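Local coordinates for NAD-dependent L-serine dehydrogenase (Pseudomonas aeruginosa, PDB 3OBB), which catalyses the NAD-dependent oxidation of L-serine and methyl-L-serine, working as a homotetramer built as a dimer of dimers, at residues P17-L22 against Y27-F32; G75-D80 against V93-T98; R105-A110 against L116-A121. All blocks are in the same frame, centred on the assembly; numbering follows the deposited sequence.

Contact 1: residues P17-L22 against Y27-F32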
# COMPACT_ATOMS: atom_id res chain seq x y z
N PRO A 17 35.81 -7.15 8.97
CA PRO A 17 35.82 -8.33 9.85
C PRO A 17 35.81 -9.67 9.10
O PRO A 17 36.38 -10.64 9.61
CB PRO A 17 34.53 -8.18 10.71
CG PRO A 17 33.65 -7.27 9.94
CD PRO A 17 34.56 -6.37 9.10
N MSE A 18 35.20 -9.72 7.92
CA MSE A 18 35.25 -10.93 7.09
C MSE A 18 36.69 -11.25 6.69
O MSE A 18 37.11 -12.40 6.79
CB MSE A 18 34.37 -10.80 5.83
CG MSE A 18 32.88 -10.64 6.12
SE MSE A 18 31.89 -10.13 4.50
CE MSE A 18 32.33 -11.73 3.46
N ALA A 19 37.44 -10.24 6.25
CA ALA A 19 38.83 -10.44 5.83
C ALA A 19 39.71 -10.76 7.04
O ALA A 19 40.61 -11.58 6.96
CB ALA A 19 39.36 -9.24 5.07
N THR A 20 39.40 -10.13 8.18
CA THR A 20 40.11 -10.42 9.42
C THR A 20 39.89 -11.85 9.84
O THR A 20 40.84 -12.50 10.28
CB THR A 20 39.68 -9.47 10.57
OG1 THR A 20 39.91 -8.12 10.14
CG2 THR A 20 40.48 -9.74 11.86
N ASN A 21 38.66 -12.35 9.70
CA ASN A 21 38.40 -13.76 9.99
C ASN A 21 39.16 -14.76 9.14
O ASN A 21 39.60 -15.80 9.66
CB ASN A 21 36.91 -14.08 9.98
CG ASN A 21 36.26 -13.67 11.24
OD1 ASN A 21 36.82 -13.89 12.32
ND2 ASN A 21 35.13 -13.00 11.14
N LEU A 22 39.33 -14.44 7.86
CA LEU A 22 40.22 -15.24 6.99
C LEU A 22 41.65 -15.30 7.52
O LEU A 22 42.23 -16.37 7.59
CB LEU A 22 40.16 -14.75 5.54
CG LEU A 22 38.81 -15.00 4.86
CD1 LEU A 22 38.86 -14.52 3.42
CD2 LEU A 22 38.44 -16.48 4.91
N TYR A 27 44.80 -17.87 6.47
CA TYR A 27 45.08 -17.49 5.09
C TYR A 27 46.01 -16.28 5.02
O TYR A 27 46.10 -15.50 5.97
CB TYR A 27 43.79 -17.22 4.32
CG TYR A 27 42.94 -18.45 4.23
CD1 TYR A 27 41.88 -18.67 5.14
CD2 TYR A 27 43.19 -19.42 3.26
CE1 TYR A 27 41.11 -19.83 5.07
CE2 TYR A 27 42.41 -20.57 3.18
CZ TYR A 27 41.39 -20.76 4.09
OH TYR A 27 40.65 -21.90 4.00
N LEU A 28 46.72 -16.17 3.89
CA LEU A 28 47.50 -14.97 3.56
C LEU A 28 46.63 -14.05 2.72
O LEU A 28 46.06 -14.48 1.70
CB LEU A 28 48.77 -15.35 2.78
CG LEU A 28 49.58 -16.51 3.33
CD1 LEU A 28 50.80 -16.74 2.48
CD2 LEU A 28 49.98 -16.24 4.77
N LEU A 29 46.51 -12.80 3.13
CA LEU A 29 45.67 -11.88 2.38
C LEU A 29 46.47 -10.70 1.89
O LEU A 29 47.26 -10.14 2.63
CB LEU A 29 44.49 -11.36 3.23
CG LEU A 29 43.44 -12.21 3.98
CD1 LEU A 29 42.11 -11.46 3.94
CD2 LEU A 29 43.22 -13.61 3.50
N ASN A 30 46.25 -10.33 0.62
CA ASN A 30 46.55 -8.99 0.14
C ASN A 30 45.24 -8.25 0.11
O ASN A 30 44.26 -8.76 -0.43
CB ASN A 30 47.13 -9.00 -1.28
CG ASN A 30 48.27 -9.97 -1.43
OD1 ASN A 30 48.26 -10.83 -2.32
ND2 ASN A 30 49.26 -9.86 -0.55
N VAL A 31 45.20 -7.06 0.69
CA VAL A 31 43.93 -6.33 0.83
C VAL A 31 43.97 -4.97 0.10
O VAL A 31 45.03 -4.36 -0.07
CB VAL A 31 43.50 -6.16 2.32
CG1 VAL A 31 43.29 -7.52 2.96
CG2 VAL A 31 44.52 -5.32 3.16
N PHE A 32 42.80 -4.53 -0.35
CA PHE A 32 42.66 -3.18 -0.86
C PHE A 32 41.29 -2.65 -0.53
O PHE A 32 40.28 -3.36 -0.62
CB PHE A 32 42.95 -3.05 -2.38
CG PHE A 32 42.94 -1.62 -2.87
CD1 PHE A 32 41.82 -1.10 -3.53
CD2 PHE A 32 44.01 -0.77 -2.59
CE1 PHE A 32 41.79 0.24 -3.96
CE2 PHE A 32 43.99 0.57 -3.00
CZ PHE A 32 42.86 1.07 -3.69
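The carbonyl oxygen Leu22 O receives the backbone N-H of Tyr27, with Tyr27 N 3.2 Å from Leu22 O and an N-H...O angle of 156°. The donor stands 33° out of the carbonyl plane, so the oxygen is approached obliquely. Reaching back five residues, this bond has the spacing of the six-to-one bond of a Schellman motif, and here it anchors the turn that delivers the chain to the next strand. The same oxygen also lies at the edge of the tyrosine ring, near its plane, where Tyr27 CD1 is 3.4 Å from Leu22 O. Leu22 CD2 also approaches Tyr27 CD1, at 4.1 Å, the two side chains slanting past each other.

Helix 15-24 and strand 28-32 are the second and third elements of the beta-alpha-beta unit that opens the Rossmann fold. The helix follows strand 5-9 and a glycine-rich turn that fits the GxGxxG pattern, and all twelve residues of the two segments belong to the experimentally defined NAD(+)-binding region. Leu29 is the strand side chain that meets the helix. With CG anti to its carbonyl carbon (chi1 -55°), it straddles two helix residues: Leu29 CD1 is 3.7 Å from Ala19 CB, and Leu29 CD2 is 3.9 Å from Leu22 CB. Leu29 also comes close to the helix backbone, with Leu29 CD1 3.4 Å from Ala19 O. Ile6 of strand 5-9 touches both Leu29 and Tyr27. On the tyrosine side, Pro151 and Leu152 of helix 143-156 pack on the ring, and Met156 of that helix meets Leu22. The phenol Tyr27 OH makes a weak hydrogen bond with the amine of Lys4.

Contact 2: residues G75-D80 against V93-T98; sequences GLYLDD and VLECST
Tyr77 reaches from helix 70-78 to strand 92-95 and sets the outer half of its ring against Val93 and Glu95, a helix-on-sheet contact in the Rossmann domain, where strands 62-65 and 92-95 run parallel and helix 70-78 lies between them in the chain. Both partners meet the ring obliquely. Tyr77 CE1 lies 3.7 Å from Glu95 CG, whereas on the other flank Tyr77 CE2 is 3.9 Å from Val93 CG1. That methyl is the valine branch opposite the backbone N (chi1 -173°), and it approaches the tyrosine from the opposite direction.

Glu95 offers the ring its methylene and keeps its carboxylate for polar partners. A bend at chi2 (-46°) turns the chain after CG, and the carboxylate plane ends up 68° from that of the ring. Ser65 OG ties the two residues together at their polar ends, being hydrogen-bonded to both Tyr77 OH and Glu95 OE1. Together with the bonds from Ser97, the Ser65 bond to Glu95 OE1 probably fixes the rotation of the buried carboxylate. Past the strand, the chain turns towards Thr98, an NAD(+)-binding residue whose hydroxyl is hydrogen-bonded to the active-site Lys173. The glutamate clasps the start of this turn: Ser97 N makes weak bonds with both carboxylate oxygens, and Ser97 OG donates to the syn lone pair of Glu95 OE1 over 2.9 Å.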
# COMPACT_ATOMS: atom_id res chain seq x y z
N GLY A 75 31.07 -2.21 -12.67
CA GLY A 75 32.08 -1.35 -13.27
C GLY A 75 33.52 -1.70 -12.92
O GLY A 75 34.42 -1.48 -13.73
N LEU A 76 33.75 -2.25 -11.73
CA LEU A 76 35.07 -2.70 -11.32
C LEU A 76 35.51 -3.95 -12.08
O LEU A 76 36.62 -3.98 -12.60
CB LEU A 76 35.11 -3.00 -9.82
CG LEU A 76 36.42 -3.54 -9.23
CD1 LEU A 76 37.40 -2.41 -9.04
CD2 LEU A 76 36.17 -4.24 -7.91
N TYR A 77 34.64 -4.95 -12.14
CA TYR A 77 34.98 -6.25 -12.73
C TYR A 77 34.91 -6.31 -14.25
O TYR A 77 35.57 -7.14 -14.85
CB TYR A 77 34.03 -7.33 -12.21
CG TYR A 77 34.43 -7.96 -10.90
CD1 TYR A 77 33.81 -7.58 -9.72
CD2 TYR A 77 35.39 -8.97 -10.86
CE1 TYR A 77 34.15 -8.17 -8.51
CE2 TYR A 77 35.74 -9.57 -9.66
CZ TYR A 77 35.11 -9.16 -8.48
OH TYR A 77 35.44 -9.72 -7.27
N LEU A 78 34.09 -5.45 -14.86
CA LEU A 78 33.65 -5.61 -16.24
C LEU A 78 34.21 -4.63 -17.27
O LEU A 78 34.30 -4.95 -18.47
CB LEU A 78 32.12 -5.58 -16.31
CG LEU A 78 31.32 -6.80 -15.85
CD1 LEU A 78 29.86 -6.69 -16.25
CD2 LEU A 78 31.90 -8.06 -16.45
N ASP A 79 34.61 -3.44 -16.81
CA ASP A 79 34.81 -2.29 -17.70
C ASP A 79 35.81 -2.38 -18.86
O ASP A 79 35.91 -1.43 -19.63
CB ASP A 79 35.08 -1.02 -16.88
CG ASP A 79 33.80 -0.35 -16.39
OD1 ASP A 79 32.72 -0.97 -16.47
OD2 ASP A 79 33.89 0.81 -15.92
N ASP A 80 36.54 -3.50 -18.98
CA ASP A 80 37.42 -3.78 -20.16
C ASP A 80 38.89 -3.38 -19.97
O ASP A 80 39.62 -3.16 -20.93
CB ASP A 80 36.87 -3.10 -21.44
CG ASP A 80 37.15 -3.90 -22.69
OD1 ASP A 80 38.06 -3.52 -23.47
OD2 ASP A 80 36.44 -4.91 -22.90
N VAL A 93 36.73 -16.86 -7.88
CA VAL A 93 36.21 -15.54 -7.52
C VAL A 93 34.95 -15.69 -6.66
O VAL A 93 34.02 -16.38 -7.05
CB VAL A 93 35.91 -14.64 -8.74
CG1 VAL A 93 35.54 -13.23 -8.28
CG2 VAL A 93 37.08 -14.56 -9.67
N LEU A 94 34.96 -15.06 -5.48
CA LEU A 94 33.80 -14.98 -4.59
C LEU A 94 33.30 -13.53 -4.51
O LEU A 94 33.91 -12.71 -3.84
CB LEU A 94 34.17 -15.49 -3.19
CG LEU A 94 34.22 -17.01 -2.88
CD1 LEU A 94 34.41 -17.88 -4.10
CD2 LEU A 94 35.23 -17.42 -1.79
N GLU A 95 32.23 -13.21 -5.23
CA GLU A 95 31.66 -11.87 -5.20
C GLU A 95 30.46 -11.82 -4.19
O GLU A 95 29.34 -12.34 -4.47
CB GLU A 95 31.26 -11.43 -6.61
CG GLU A 95 31.35 -9.93 -6.84
CD GLU A 95 30.72 -9.11 -5.69
OE1 GLU A 95 31.47 -8.42 -4.94
OE2 GLU A 95 29.48 -9.17 -5.55
N CYS A 96 30.72 -11.17 -3.04
CA CYS A 96 29.90 -11.27 -1.82
C CYS A 96 29.16 -10.00 -1.48
O CYS A 96 28.53 -9.91 -0.44
CB CYS A 96 30.74 -11.63 -0.59
SG CYS A 96 31.64 -13.16 -0.75
N SER A 97 29.25 -9.02 -2.37
CA SER A 97 28.44 -7.82 -2.25
C SER A 97 27.00 -8.19 -2.50
O SER A 97 26.69 -9.24 -3.07
CB SER A 97 28.87 -6.79 -3.29
OG SER A 97 30.24 -6.49 -3.12
N THR A 98 26.11 -7.29 -2.12
CA THR A 98 24.72 -7.42 -2.50
C THR A 98 24.46 -6.50 -3.67
O THR A 98 24.58 -5.27 -3.55
CB THR A 98 23.79 -7.10 -1.32
OG1 THR A 98 24.03 -8.07 -0.28
CG2 THR A 98 22.33 -7.19 -1.75

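Contact 3: residues R105-A110 against L116-A121; sequences RKIHAA and LAMLDA
The imidazole of His108 has the selenomethionine Met118 over one face and the carboxylate oxygen OD1 of Asp120 at its edge. Met118 CG makes a CH-pi contact 4.1 Å from the ring centroid, and on the same face its selenium stands almost straight above the ring, 4.3 Å from the centroid. The arrangement belongs to a beta-alpha-beta crossover of the Rossmann fold, in which helix 101-112 returns from strand 92-95 to strand 117-124. Within the contact the helix and strand segments run nearly antiparallel, at 170°, with their axes 8.7 Å apart.

At the ring edge His108 NE2 donates to Asp120 OD1 across 2.6 Å, a short bond but a bent one, with an N-H...O angle of 139°. The oxygen is tilted somewhat from the imidazole plane and uses its anti lone pair, while the carboxylate stands perpendicular to the ring. Beside this bond, His108 CE1 lies only 3.1 Å from Met118 O, bringing the imidazole against the strand backbone. Asp120 has further partners at the start of helix 168-196 and just before it: OD1 also accepts from Gly167 N, and OD2 from Gln170 N. His108 therefore holds a carboxylate that also binds the backbone at the start of the helix carrying the active-site Lys173, whose side chain is about 7 Å from that of Asp120.

Met118 reaches the helix by an extended start (chi1 169°) before folding at chi3. The fold brings its terminal methyl against Ile107, which itself packs on Val73 and Leu78 of helix 70-78. Ile107 CG2 lies 3.5 Å from Met118 SE, and the fit is tight where Ile107 CG2 comes equally near, 3.5 Å, to the carbon Met118 CE.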
# COMPACT_ATOMS: atom_id res chain seq x y z
N ARG A 105 24.52 -11.94 -12.83
CA ARG A 105 24.57 -12.85 -13.98
C ARG A 105 25.51 -12.32 -15.06
O ARG A 105 26.27 -13.08 -15.67
CB ARG A 105 23.18 -13.05 -14.59
CG ARG A 105 22.28 -13.91 -13.75
CD ARG A 105 20.91 -14.11 -14.35
NE ARG A 105 19.99 -14.22 -13.23
CZ ARG A 105 19.01 -13.37 -12.96
NH1 ARG A 105 18.73 -12.35 -13.78
NH2 ARG A 105 18.26 -13.58 -11.90
N LYS A 106 25.41 -11.02 -15.30
CA LYS A 106 26.27 -10.31 -16.23
C LYS A 106 27.75 -10.51 -15.88
O LYS A 106 28.55 -10.90 -16.75
CB LYS A 106 25.88 -8.82 -16.24
CG LYS A 106 26.52 -8.01 -17.30
CD LYS A 106 25.47 -7.25 -18.13
CE LYS A 106 26.11 -6.03 -18.80
NZ LYS A 106 26.76 -5.15 -17.75
N ILE A 107 28.11 -10.27 -14.62
CA ILE A 107 29.47 -10.57 -14.16
C ILE A 107 29.76 -12.06 -14.29
O ILE A 107 30.84 -12.42 -14.75
CB ILE A 107 29.76 -10.06 -12.71
CG1 ILE A 107 29.59 -8.54 -12.63
CG2 ILE A 107 31.19 -10.37 -12.31
CD1 ILE A 107 29.18 -8.01 -11.24
N HIS A 108 28.83 -12.93 -13.88
CA HIS A 108 29.05 -14.39 -13.98
C HIS A 108 29.44 -14.85 -15.39
O HIS A 108 30.38 -15.64 -15.57
CB HIS A 108 27.81 -15.18 -13.55
CG HIS A 108 27.83 -15.64 -12.12
ND1 HIS A 108 28.59 -16.72 -11.70
CD2 HIS A 108 27.16 -15.22 -11.03
CE1 HIS A 108 28.38 -16.93 -10.42
NE2 HIS A 108 27.52 -16.03 -9.98
N ALA A 109 28.71 -14.34 -16.39
CA ALA A 109 28.91 -14.71 -17.78
C ALA A 109 30.24 -14.23 -18.31
O ALA A 109 30.93 -14.94 -19.06
CB ALA A 109 27.76 -14.17 -18.66
N ALA A 110 30.61 -13.00 -17.93
CA ALA A 110 31.90 -12.48 -18.35
C ALA A 110 33.01 -13.33 -17.72
O ALA A 110 33.95 -13.71 -18.41
CB ALA A 110 32.04 -11.01 -18.02
N LEU A 116 36.93 -18.51 -15.66
CA LEU A 116 37.00 -18.42 -14.20
C LEU A 116 35.83 -19.06 -13.47
O LEU A 116 34.70 -18.96 -13.91
CB LEU A 116 37.17 -16.97 -13.75
CG LEU A 116 38.40 -16.20 -14.24
CD1 LEU A 116 38.20 -14.74 -13.88
CD2 LEU A 116 39.71 -16.73 -13.65
N ALA A 117 36.12 -19.73 -12.36
CA ALA A 117 35.10 -20.19 -11.43
C ALA A 117 34.67 -19.05 -10.51
O ALA A 117 35.46 -18.60 -9.66
CB ALA A 117 35.60 -21.36 -10.63
N MSE A 118 33.43 -18.59 -10.67
CA MSE A 118 32.86 -17.52 -9.87
C MSE A 118 31.58 -17.93 -9.13
O MSE A 118 30.76 -18.68 -9.66
CB MSE A 118 32.58 -16.27 -10.72
CG MSE A 118 31.74 -15.21 -9.97
SE MSE A 118 31.42 -13.60 -11.01
CE MSE A 118 33.18 -12.82 -10.89
N LEU A 119 31.44 -17.44 -7.91
CA LEU A 119 30.21 -17.56 -7.14
C LEU A 119 29.71 -16.17 -6.76
O LEU A 119 30.51 -15.27 -6.47
CB LEU A 119 30.48 -18.36 -5.86
CG LEU A 119 30.98 -19.80 -5.97
CD1 LEU A 119 31.28 -20.32 -4.59
CD2 LEU A 119 29.96 -20.68 -6.72
N ASP A 120 28.39 -15.99 -6.77
CA ASP A 120 27.79 -14.88 -6.03
C ASP A 120 27.41 -15.42 -4.66
O ASP A 120 26.69 -16.41 -4.54
CB ASP A 120 26.61 -14.20 -6.79
CG ASP A 120 25.49 -15.19 -7.19
OD1 ASP A 120 25.63 -15.96 -8.16
OD2 ASP A 120 24.44 -15.16 -6.55
N ALA A 121 27.94 -14.81 -3.61
CA ALA A 121 27.74 -15.32 -2.28
C ALA A 121 27.51 -14.16 -1.29
O ALA A 121 28.32 -13.95 -0.36
CB ALA A 121 28.91 -16.19 -1.86

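How the contacts relate
From the N terminus, the three contacts follow in series along the Rossmann domain, each closing its own loop before the next begins, with no nesting or crossing. Contact 1 closes the short turn between helix 15-24 and strand 28-32; contact 2 spans the longer connection from helix 70-78 to strand 92-95; contact 3 closes the turn from helix 101-112 into strand 117-124. All reach one sheet. Contact 1 does not touch contact 2, their centres lying about 17 Å apart, whereas the centres of contacts 2 and 3 are only about 8 Å apart and the two join directly: Val93 pairs through its backbone with Ala117 and Leu119, and Leu78 packs on Ala110 between the two helices.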